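Local coordinates for protein prolyl-tRNA synthetase (Naegleria fowleri, PDB 6UYH) that probably charges tRNA(Pro) with proline in an ATP-dependent reaction, and binds the inhibitor halofuginone together with an ATP analogue, at residues A[117-128]-A[140-150]. Sequence-based numbering, arbitrary orientation. Where two conformers were deposited one is given.
Sequences RPTSETIMYPSY and LKLNQWTNVVR. With HFG (7-bromo-6-chloro-3-{3-[(2R,3S)-3-hydroxypiperidin-2-yl]-2-oxopropyl}quinazolin-4(3H)-one), chain D; ANP (phosphoaminophosphonic acid-adenylate ester), chain C.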
ATOM      1  N   ARG A 117       6.920  -7.912  12.242  1.00 16.40           N
ATOM      2  CA  ARG A 117       5.777  -8.662  11.736  1.00 17.39           C
ATOM      3  C   ARG A 117       6.194  -9.810  10.824  1.00 16.59           C
ATOM      4  O   ARG A 117       6.681  -9.561   9.714  1.00 17.09           O
ATOM      5  CB  ARG A 117       4.859  -7.693  10.965  1.00 18.93           C
ATOM      6  CG  ARG A 117       3.711  -8.332  10.197  1.00 27.82           C
ATOM      7  CD  ARG A 117       2.766  -7.243   9.685  1.00 28.73           C
ATOM      8  NE  ARG A 117       3.471  -6.240   8.892  1.00 24.12           N
ATOM      9  CZ  ARG A 117       3.151  -4.952   8.841  1.00 21.41           C
ATOM     10  NH1 ARG A 117       2.137  -4.472   9.549  1.00 18.46           N
ATOM     11  NH2 ARG A 117       3.856  -4.130   8.081  1.00 24.99           N
ATOM     12  N   PRO A 118       6.012 -11.071  11.244  1.00 17.50           N
ATOM     13  CA  PRO A 118       6.216 -12.203  10.323  1.00 21.63           C
ATOM     14  C   PRO A 118       4.904 -12.711   9.745  1.00 19.74           C
ATOM     15  O   PRO A 118       4.878 -13.550   8.838  1.00 22.32           O
ATOM     16  CB  PRO A 118       6.860 -13.255  11.226  1.00 24.71           C
ATOM     17  CG  PRO A 118       6.189 -13.015  12.556  1.00 23.66           C
ATOM     18  CD  PRO A 118       5.918 -11.521  12.647  1.00 19.02           C
ATOM     19  N   THR A 119       3.817 -12.206  10.330  1.00 15.85           N
ATOM     20  CA  THR A 119       2.405 -12.488  10.079  1.00 18.95           C
ATOM     21  C   THR A 119       1.682 -11.830  11.252  1.00 17.79           C
ATOM     22  O   THR A 119       2.328 -11.540  12.267  1.00 17.75           O
ATOM     23  CB  THR A 119       2.094 -13.991   9.964  1.00 17.52           C
ATOM     24  OG1 THR A 119       0.696 -14.151   9.688  1.00 20.54           O
ATOM     25  CG2 THR A 119       2.436 -14.728  11.262  1.00 18.70           C
ATOM     26  N   SER A 120       0.375 -11.563  11.155  1.00 18.07           N
ATOM     27  CA  SER A 120      -0.253 -10.659  12.121  1.00 15.94           C
ATOM     28  C   SER A 120      -1.275 -11.297  13.068  1.00 15.71           C
ATOM     29  O   SER A 120      -1.991 -10.555  13.749  1.00 18.63           O
ATOM     30  CB  SER A 120      -0.900  -9.485  11.389  1.00 16.98           C
ATOM     31  OG  SER A 120       0.102  -8.770  10.689  1.00 17.41           O
ATOM     32  N   GLU A 121      -1.348 -12.633  13.161  1.00 19.52           N
ATOM     33  CA  GLU A 121      -2.289 -13.248  14.099  1.00 20.35           C
ATOM     34  C   GLU A 121      -2.132 -12.690  15.515  1.00 19.15           C
ATOM     35  O   GLU A 121      -3.123 -12.322  16.160  1.00 18.80           O
ATOM     36  CB  GLU A 121      -2.105 -14.765  14.128  1.00 18.92           C
ATOM     37  CG  GLU A 121      -2.738 -15.519  12.959  1.00 21.40           C
ATOM     38  CD  GLU A 121      -1.865 -15.534  11.717  1.00 23.87           C
ATOM     39  OE1 GLU A 121      -0.754 -14.965  11.741  1.00 22.91           O
ATOM     40  OE2 GLU A 121      -2.294 -16.124  10.708  1.00 25.04           O
ATOM     41  N   THR A 122      -0.894 -12.648  16.028  1.00 17.39           N
ATOM     42  CA  THR A 122      -0.682 -12.221  17.414  1.00 19.80           C
ATOM     43  C   THR A 122      -0.743 -10.708  17.570  1.00 16.47           C
ATOM     44  O   THR A 122      -0.830 -10.218  18.707  1.00 19.92           O
ATOM     45  CB  THR A 122       0.660 -12.726  17.964  1.00 20.56           C
ATOM     46  OG1 THR A 122       1.745 -12.130  17.238  1.00 21.95           O
ATOM     47  CG2 THR A 122       0.745 -14.259  17.889  1.00 23.22           C
ATOM     48  N   ILE A 123      -0.705  -9.975  16.454  1.00 16.85           N
ATOM     49  CA  ILE A 123      -0.840  -8.521  16.444  1.00 17.26           C
ATOM     50  C   ILE A 123      -2.311  -8.116  16.444  1.00 19.61           C
ATOM     51  O   ILE A 123      -2.685  -7.112  17.057  1.00 19.38           O
ATOM     52  CB  ILE A 123      -0.105  -7.949  15.214  1.00 17.31           C
ATOM     53  CG1 ILE A 123       1.385  -8.294  15.281  1.00 18.74           C
ATOM     54  CG2 ILE A 123      -0.333  -6.426  15.067  1.00 17.59           C
ATOM     55  CD1 ILE A 123       2.176  -7.850  14.042  1.00 16.66           C
ATOM     56  N   MET A 124      -3.163  -8.896  15.779  1.00 17.31           N
ATOM     57  CA  MET A 124      -4.557  -8.541  15.558  1.00 17.75           C
ATOM     58  C   MET A 124      -5.531  -9.178  16.536  1.00 22.72           C
ATOM     59  O   MET A 124      -6.544  -8.553  16.869  1.00 21.09           O
ATOM     60  CB  MET A 124      -4.966  -8.929  14.137  1.00 16.80           C
ATOM     61  CG  MET A 124      -4.214  -8.152  13.084  1.00 15.02           C
ATOM     62  SD  MET A 124      -4.548  -8.781  11.420  1.00 21.35           S
ATOM     63  CE  MET A 124      -6.252  -8.281  11.219  1.00 18.07           C
ATOM     64  N   TYR A 125      -5.264 -10.388  17.010  1.00 21.44           N
ATOM     65  CA  TYR A 125      -6.332 -11.111  17.691  1.00 19.36           C
ATOM     66  C   TYR A 125      -6.630 -10.590  19.098  1.00 20.01           C
ATOM     67  O   TYR A 125      -7.769 -10.747  19.553  1.00 23.47           O
ATOM     68  CB  TYR A 125      -6.035 -12.618  17.697  1.00 20.96           C
ATOM     69  CG  TYR A 125      -6.100 -13.236  16.308  1.00 22.63           C
ATOM     70  CD1 TYR A 125      -6.593 -12.501  15.224  1.00 25.46           C
ATOM     71  CD2 TYR A 125      -5.655 -14.533  16.067  1.00 24.03           C
ATOM     72  CE1 TYR A 125      -6.651 -13.049  13.954  1.00 20.35           C
ATOM     73  CE2 TYR A 125      -5.703 -15.093  14.789  1.00 21.92           C
ATOM     74  CZ  TYR A 125      -6.200 -14.342  13.739  1.00 21.46           C
ATOM     75  OH  TYR A 125      -6.256 -14.886  12.467  1.00 22.92           O
ATOM     76  N   PRO A 126      -5.703  -9.922  19.805  1.00 21.33           N
ATOM     77  CA  PRO A 126      -6.141  -9.231  21.031  1.00 26.32           C
ATOM     78  C   PRO A 126      -7.189  -8.162  20.760  1.00 24.89           C
ATOM     79  O   PRO A 126      -8.115  -7.995  21.563  1.00 24.99           O
ATOM     80  CB  PRO A 126      -4.834  -8.654  21.592  1.00 26.00           C
ATOM     81  CG  PRO A 126      -3.793  -9.622  21.127  1.00 24.19           C
ATOM     82  CD  PRO A 126      -4.229  -9.962  19.720  1.00 22.68           C
ATOM     83  N   SER A 127      -7.087  -7.454  19.630  1.00 21.10           N
ATOM     84  CA  SER A 127      -8.126  -6.495  19.250  1.00 23.36           C
ATOM     85  C   SER A 127      -9.428  -7.199  18.902  1.00 23.43           C
ATOM     86  O   SER A 127     -10.515  -6.702  19.224  1.00 24.25           O
ATOM     87  CB  SER A 127      -7.654  -5.654  18.062  1.00 22.16           C
ATOM     88  OG  SER A 127      -6.583  -4.824  18.447  1.00 22.80           O
ATOM     89  N   TYR A 128      -9.341  -8.342  18.219  1.00 16.70           N
ATOM     90  CA  TYR A 128     -10.547  -9.095  17.895  1.00 19.50           C
ATOM     91  C   TYR A 128     -11.294  -9.489  19.160  1.00 22.77           C
ATOM     92  O   TYR A 128     -12.529  -9.454  19.198  1.00 25.34           O
ATOM     93  CB  TYR A 128     -10.180 -10.340  17.074  1.00 19.08           C
ATOM     94  CG  TYR A 128     -10.008 -10.111  15.583  1.00 19.01           C
ATOM     95  CD1 TYR A 128      -9.316  -9.010  15.100  1.00 20.62           C
ATOM     96  CD2 TYR A 128     -10.513 -11.023  14.660  1.00 21.59           C
ATOM     97  CE1 TYR A 128      -9.156  -8.802  13.741  1.00 22.02           C
ATOM     98  CE2 TYR A 128     -10.363 -10.819  13.294  1.00 21.40           C
ATOM     99  CZ  TYR A 128      -9.682  -9.714  12.844  1.00 19.51           C
ATOM    100  OH  TYR A 128      -9.521  -9.503  11.489  1.00 17.67           O
ATOM    101  N   LEU A 140     -16.716 -10.566  11.446  1.00 23.22           N
ATOM    102  CA  LEU A 140     -15.693  -9.530  11.364  1.00 21.61           C
ATOM    103  C   LEU A 140     -14.668  -9.995  10.344  1.00 22.70           C
ATOM    104  O   LEU A 140     -14.074 -11.063  10.507  1.00 24.00           O
ATOM    105  CB  LEU A 140     -15.023  -9.289  12.720  1.00 27.93           C
ATOM    106  CG  LEU A 140     -13.820  -8.333  12.723  1.00 31.72           C
ATOM    107  CD1 LEU A 140     -14.231  -6.936  12.271  1.00 29.86           C
ATOM    108  CD2 LEU A 140     -13.154  -8.279  14.098  1.00 29.78           C
ATOM    109  N   LYS A 141     -14.455  -9.197   9.301  1.00 21.98           N
ATOM    110  CA  LYS A 141     -13.630  -9.615   8.170  1.00 19.07           C
ATOM    111  C   LYS A 141     -12.719  -8.459   7.789  1.00 20.51           C
ATOM    112  O   LYS A 141     -13.187  -7.470   7.224  1.00 19.77           O
ATOM    113  CB  LYS A 141     -14.507 -10.041   6.991  1.00 24.22           C
ATOM    114  CG  LYS A 141     -15.580 -11.053   7.420  1.00 24.91           C
ATOM    115  CD  LYS A 141     -16.066 -11.929   6.299  1.00 38.23           C
ATOM    116  CE  LYS A 141     -17.179 -11.278   5.546  1.00 36.88           C
ATOM    117  NZ  LYS A 141     -17.924 -12.284   4.732  1.00 33.41           N
ATOM    118  N   LEU A 142     -11.435  -8.580   8.098  1.00 18.79           N
ATOM    119  CA  LEU A 142     -10.475  -7.510   7.861  1.00 17.51           C
ATOM    120  C   LEU A 142      -9.331  -8.018   6.995  1.00 18.92           C
ATOM    121  O   LEU A 142      -9.000  -9.205   7.006  1.00 20.87           O
ATOM    122  CB  LEU A 142      -9.929  -6.972   9.182  1.00 19.48           C
ATOM    123  CG  LEU A 142     -10.981  -6.479  10.189  1.00 19.22           C
ATOM    124  CD1 LEU A 142     -10.313  -5.999  11.479  1.00 19.21           C
ATOM    125  CD2 LEU A 142     -11.877  -5.375   9.595  1.00 19.67           C
ATOM    126  N   ASN A 143      -8.718  -7.099   6.256  1.00 17.21           N
ATOM    127  CA  ASN A 143      -7.630  -7.418   5.347  1.00 17.34           C
ATOM    128  C   ASN A 143      -6.596  -6.305   5.436  1.00 16.82           C
ATOM    129  O   ASN A 143      -6.944  -5.152   5.701  1.00 16.36           O
ATOM    130  CB  ASN A 143      -8.151  -7.559   3.902  1.00 15.62           C
ATOM    131  CG  ASN A 143      -7.047  -7.736   2.898  1.00 16.15           C
ATOM    132  OD1 ASN A 143      -6.443  -8.809   2.818  1.00 19.25           O
ATOM    133  ND2 ASN A 143      -6.767  -6.687   2.117  1.00 14.69           N
ATOM    134  N   GLN A 144      -5.326  -6.645   5.238  1.00 15.42           N
ATOM    135  CA  GLN A 144      -4.342  -5.575   5.098  1.00 17.98           C
ATOM    136  C   GLN A 144      -3.282  -5.953   4.072  1.00 16.68           C
ATOM    137  O   GLN A 144      -2.894  -7.117   3.959  1.00 17.72           O
ATOM    138  CB  GLN A 144      -3.690  -5.202   6.444  1.00 19.18           C
ATOM    139  CG  GLN A 144      -3.125  -6.356   7.247  1.00 18.62           C
ATOM    140  CD  GLN A 144      -2.490  -5.883   8.549  1.00 19.17           C
ATOM    141  OE1 GLN A 144      -2.866  -4.841   9.083  1.00 19.54           O
ATOM    142  NE2 GLN A 144      -1.528  -6.650   9.064  1.00 18.57           N
ATOM    143  N   TRP A 145      -2.847  -4.944   3.308  1.00 16.13           N
ATOM    144  CA  TRP A 145      -1.751  -5.046   2.349  1.00 15.48           C
ATOM    145  C   TRP A 145      -0.501  -4.498   3.031  1.00 18.55           C
ATOM    146  O   TRP A 145      -0.429  -3.296   3.314  1.00 20.60           O
ATOM    147  CB  TRP A 145      -2.071  -4.245   1.083  1.00 15.10           C
ATOM    148  CG  TRP A 145      -3.278  -4.733   0.363  1.00 17.62           C
ATOM    149  CD1 TRP A 145      -4.566  -4.301   0.518  1.00 20.04           C
ATOM    150  CD2 TRP A 145      -3.309  -5.743  -0.643  1.00 13.88           C
ATOM    151  NE1 TRP A 145      -5.400  -4.992  -0.329  1.00 17.72           N
ATOM    152  CE2 TRP A 145      -4.655  -5.896  -1.042  1.00 16.96           C
ATOM    153  CE3 TRP A 145      -2.333  -6.557  -1.228  1.00 16.26           C
ATOM    154  CZ2 TRP A 145      -5.048  -6.817  -2.010  1.00 18.63           C
ATOM    155  CZ3 TRP A 145      -2.715  -7.460  -2.187  1.00 17.26           C
ATOM    156  CH2 TRP A 145      -4.067  -7.592  -2.569  1.00 17.69           C
ATOM    157  N   THR A 146       0.470  -5.371   3.319  1.00 20.14           N
ATOM    158  CA  THR A 146       1.584  -5.008   4.188  1.00 25.33           C
ATOM    159  C   THR A 146       2.871  -5.662   3.711  1.00 20.30           C
ATOM    160  O   THR A 146       2.866  -6.605   2.906  1.00 20.24           O
ATOM    161  CB  THR A 146       1.366  -5.444   5.655  1.00 25.31           C
ATOM    162  OG1 THR A 146       1.450  -6.872   5.737  1.00 30.97           O
ATOM    163  CG2 THR A 146       0.026  -5.034   6.182  1.00 21.88           C
ATOM    164  N   ASN A 147       3.986  -5.184   4.270  1.00 15.48           N
ATOM    165  CA  ASN A 147       5.249  -5.907   4.171  1.00 14.95           C
ATOM    166  C   ASN A 147       5.416  -6.874   5.341  1.00 20.03           C
ATOM    167  O   ASN A 147       4.857  -6.686   6.417  1.00 22.14           O
ATOM    168  CB  ASN A 147       6.444  -4.941   4.075  1.00 15.57           C
ATOM    169  CG  ASN A 147       6.521  -3.957   5.220  1.00 25.13           C
ATOM    170  OD1 ASN A 147       5.554  -3.711   5.927  1.00 21.69           O
ATOM    171  ND2 ASN A 147       7.694  -3.362   5.385  1.00 28.80           N
ATOM    172  N   VAL A 148       6.191  -7.926   5.102  0.54 14.99           N
ATOM    173  CA  VAL A 148       6.397  -9.019   6.042  0.54 16.57           C
ATOM    174  C   VAL A 148       7.888  -9.312   6.082  0.54 16.62           C
ATOM    175  O   VAL A 148       8.563  -9.220   5.052  0.54 20.44           O
ATOM    176  CB  VAL A 148       5.620 -10.285   5.608  0.54 19.34           C
ATOM    177  CG1 VAL A 148       5.534 -11.268   6.750  0.54 21.10           C
ATOM    178  CG2 VAL A 148       4.230  -9.915   5.092  0.54 24.31           C
ATOM    179  N   VAL A 149       8.406  -9.671   7.256  1.00 17.89           N
ATOM    180  CA  VAL A 149       9.830  -9.967   7.425  1.00 17.19           C
ATOM    181  C   VAL A 149       9.982 -11.352   8.030  1.00 19.90           C
ATOM    182  O   VAL A 149       9.443 -11.626   9.107  1.00 19.86           O
ATOM    183  CB  VAL A 149      10.541  -8.927   8.306  1.00 17.66           C
ATOM    184  CG1 VAL A 149      11.997  -9.344   8.555  1.00 17.91           C
ATOM    185  CG2 VAL A 149      10.469  -7.535   7.657  1.00 22.04           C
ATOM    186  N   ARG A 150      10.734 -12.214   7.351  1.00 17.24           N
ATOM    187  CA  ARG A 150      11.111 -13.513   7.901  1.00 19.10           C
ATOM    188  C   ARG A 150      12.570 -13.769   7.560  1.00 20.57           C
ATOM    189  O   ARG A 150      12.955 -13.696   6.388  1.00 21.35           O
ATOM    190  CB  ARG A 150      10.243 -14.648   7.335  1.00 21.65           C
ATOM    191  CG  ARG A 150       8.764 -14.507   7.646  1.00 21.77           C
ATOM    192  CD  ARG A 150       7.918 -15.499   6.871  1.00 22.02           C
ATOM    193  NE  ARG A 150       6.502 -15.308   7.175  1.00 21.02           N
ATOM    194  CZ  ARG A 150       5.522 -16.080   6.713  1.00 24.81           C
ATOM    195  NH1 ARG A 150       5.804 -17.103   5.912  1.00 22.59           N
ATOM    196  NH2 ARG A 150       4.262 -15.819   7.045  1.00 21.17           N
TER
HETATM  197  O4' HFG D 602       1.713 -16.895   8.490  1.00 20.28           O
HETATM  198  C21 HFG D 602       1.273 -18.013   8.663  1.00 24.81           C
HETATM  199  C3' HFG D 602      -0.211 -18.297   8.655  1.00 20.55           C
HETATM  200  C2' HFG D 602      -1.074 -17.321   7.844  1.00 20.83           C
HETATM  201  N1' HFG D 602      -1.095 -15.971   8.422  1.00 17.42           N
HETATM  202  C6' HFG D 602      -2.040 -15.090   7.725  1.00 16.82           C
HETATM  203  C5' HFG D 602      -1.708 -14.952   6.263  1.00 18.02           C
HETATM  204  C4' HFG D 602      -1.604 -16.330   5.604  1.00 17.85           C
HETATM  205  C39 HFG D 602      -0.655 -17.230   6.375  1.00 16.99           C
HETATM  206  O7' HFG D 602      -0.644 -18.534   5.787  1.00 18.66           O
HETATM  207  C1' HFG D 602       2.206 -19.206   8.920  1.00 20.25           C
HETATM  208  N3  HFG D 602       3.507 -18.781   9.431  1.00 19.80           N
HETATM  209  C4  HFG D 602       3.559 -18.256  10.715  1.00 16.95           C
HETATM  210  O11 HFG D 602       2.562 -18.194  11.412  1.00 22.03           O
HETATM  211  C10 HFG D 602       4.887 -17.762  11.100  1.00 22.33           C
HETATM  212  C5  HFG D 602       5.094 -17.221  12.368  1.00 20.51           C
HETATM  213  C2  HFG D 602       4.612 -18.831   8.624  1.00 22.25           C
HETATM  214  N1  HFG D 602       5.785 -18.396   8.916  1.00 23.99           N
HETATM  215  C9  HFG D 602       5.938 -17.827  10.182  1.00 23.05           C
HETATM  216  C8  HFG D 602       7.182 -17.294  10.516  1.00 22.26           C
HETATM  217  C7  HFG D 602       7.362 -16.733  11.770  1.00 23.39           C
HETATM  218 BR1  HFG D 602       9.030 -15.925  12.152  1.00 38.31          BR
HETATM  219  C6  HFG D 602       6.340 -16.725  12.697  1.00 21.53           C
HETATM  220 CL1  HFG D 602       6.601 -16.145  14.314  1.00 29.18          CL
HETATM  221  PG  ANP C 601       6.732 -21.658   2.489  1.00 44.96           P
HETATM  222  O1G ANP C 601       6.992 -23.091   2.516  1.00 48.39           O
HETATM  223  O2G ANP C 601       7.795 -20.944   3.427  1.00 37.08           O
HETATM  224  O3G ANP C 601       6.869 -21.208   0.983  1.00 52.93           O
HETATM  225  PB  ANP C 601       4.671 -20.633   4.408  1.00 37.32           P
HETATM  226  O1B ANP C 601       3.919 -21.582   5.214  1.00 38.66           O
HETATM  227  O2B ANP C 601       5.872 -20.084   5.238  1.00 31.96           O
HETATM  228  N3B ANP C 601       5.216 -21.284   2.999  1.00 46.77           N
HETATM  229  PA  ANP C 601       2.585 -18.645   4.668  1.00 26.46           P
HETATM  230  O1A ANP C 601       1.381 -19.486   4.837  1.00 32.74           O
HETATM  231  O2A ANP C 601       3.067 -18.139   5.987  1.00 26.06           O
HETATM  232  O3A ANP C 601       3.783 -19.433   3.984  1.00 31.43           O
HETATM  233  O5' ANP C 601       2.420 -17.379   3.687  1.00 29.10           O
HETATM  234  C5' ANP C 601       1.319 -17.088   2.796  1.00 25.80           C
HETATM  235  C4' ANP C 601       1.860 -17.130   1.391  1.00 31.92           C
HETATM  236  O4' ANP C 601       2.954 -16.194   1.260  1.00 24.98           O
HETATM  237  C3' ANP C 601       2.460 -18.477   1.020  1.00 35.76           C
HETATM  238  O3' ANP C 601       1.450 -19.363   0.554  1.00 47.43           O
HETATM  239  C2' ANP C 601       3.458 -18.110  -0.078  1.00 28.95           C
HETATM  240  O2' ANP C 601       2.829 -18.145  -1.353  1.00 29.21           O
HETATM  241  C1' ANP C 601       3.899 -16.688   0.324  1.00 20.67           C
HETATM  242  N9  ANP C 601       5.220 -16.634   0.935  1.00 24.31           N
HETATM  243  C8  ANP C 601       5.649 -17.311   2.048  1.00 21.83           C
HETATM  244  N7  ANP C 601       6.893 -17.067   2.380  1.00 23.11           N
HETATM  245  C5  ANP C 601       7.316 -16.160   1.417  1.00 21.25           C
HETATM  246  C6  ANP C 601       8.544 -15.508   1.206  1.00 22.18           C
HETATM  247  N6  ANP C 601       9.602 -15.627   2.011  1.00 20.37           N
HETATM  248  N1  ANP C 601       8.642 -14.693   0.131  1.00 19.74           N
HETATM  249  C2  ANP C 601       7.571 -14.527  -0.651  1.00 19.60           C
HETATM  250  N3  ANP C 601       6.358 -15.074  -0.540  1.00 19.85           N
HETATM  251  C4  ANP C 601       6.297 -15.889   0.519  1.00 20.06           C
HETATM  252  O   HOH W   1       0.363  -6.028  11.415  1.00 18.09           O
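In the class II synthetase core, the loop that opens with Arg117 and Pro118 docks on the end of strand 140-149, where Arg150 joins the two bound ligands. Arg150 turns the NE side of its guanidinium to Pro118 O, which takes both NE (2.9 Å) and NH2 (3.0 Å) in the guanidinium plane. Arg150 NH1 and NH2 converge on ANP O2A, an oxygen of the alpha-phosphate, while HFG N1 lies 3.2 Å above the plane of the same guanidinium, over its centre. A carbonyl and a phosphate hold the group at its edge, which should largely fix its rotation. Pro118 lays CB and CG against the halogenated ring of HFG, and Thr119 OG1 and Glu121 OE2 both accept from its piperidine N1'.

Behind the pocket, Val149 N donates a hydrogen bond to Arg117 O. The Arg117 chain bends at chi3 (55°), bringing NE to Asn147 O (2.9 Å) and NH2 to Asn147 OD1 (2.8 Å), with Thr146 CB over one guanidinium face. Water 1 accepts from Arg117 NH1 and Gln144 NE2; Gln144 NE2 and Ser120 OG also share Glu169 OE1, while Gln144 OE1 takes Phe76 N. Farther along helix 121-131, Leu140 CD2 sits over the Tyr128 ring in a CH-pi contact, 3.7 Å from the centroid, and Tyr128 OH reaches past Leu142 to His171 O. Arg150, alpha-phosphate at its edge and inhibitor over its face, is consistent with the motif 2 arginine of class II synthetases.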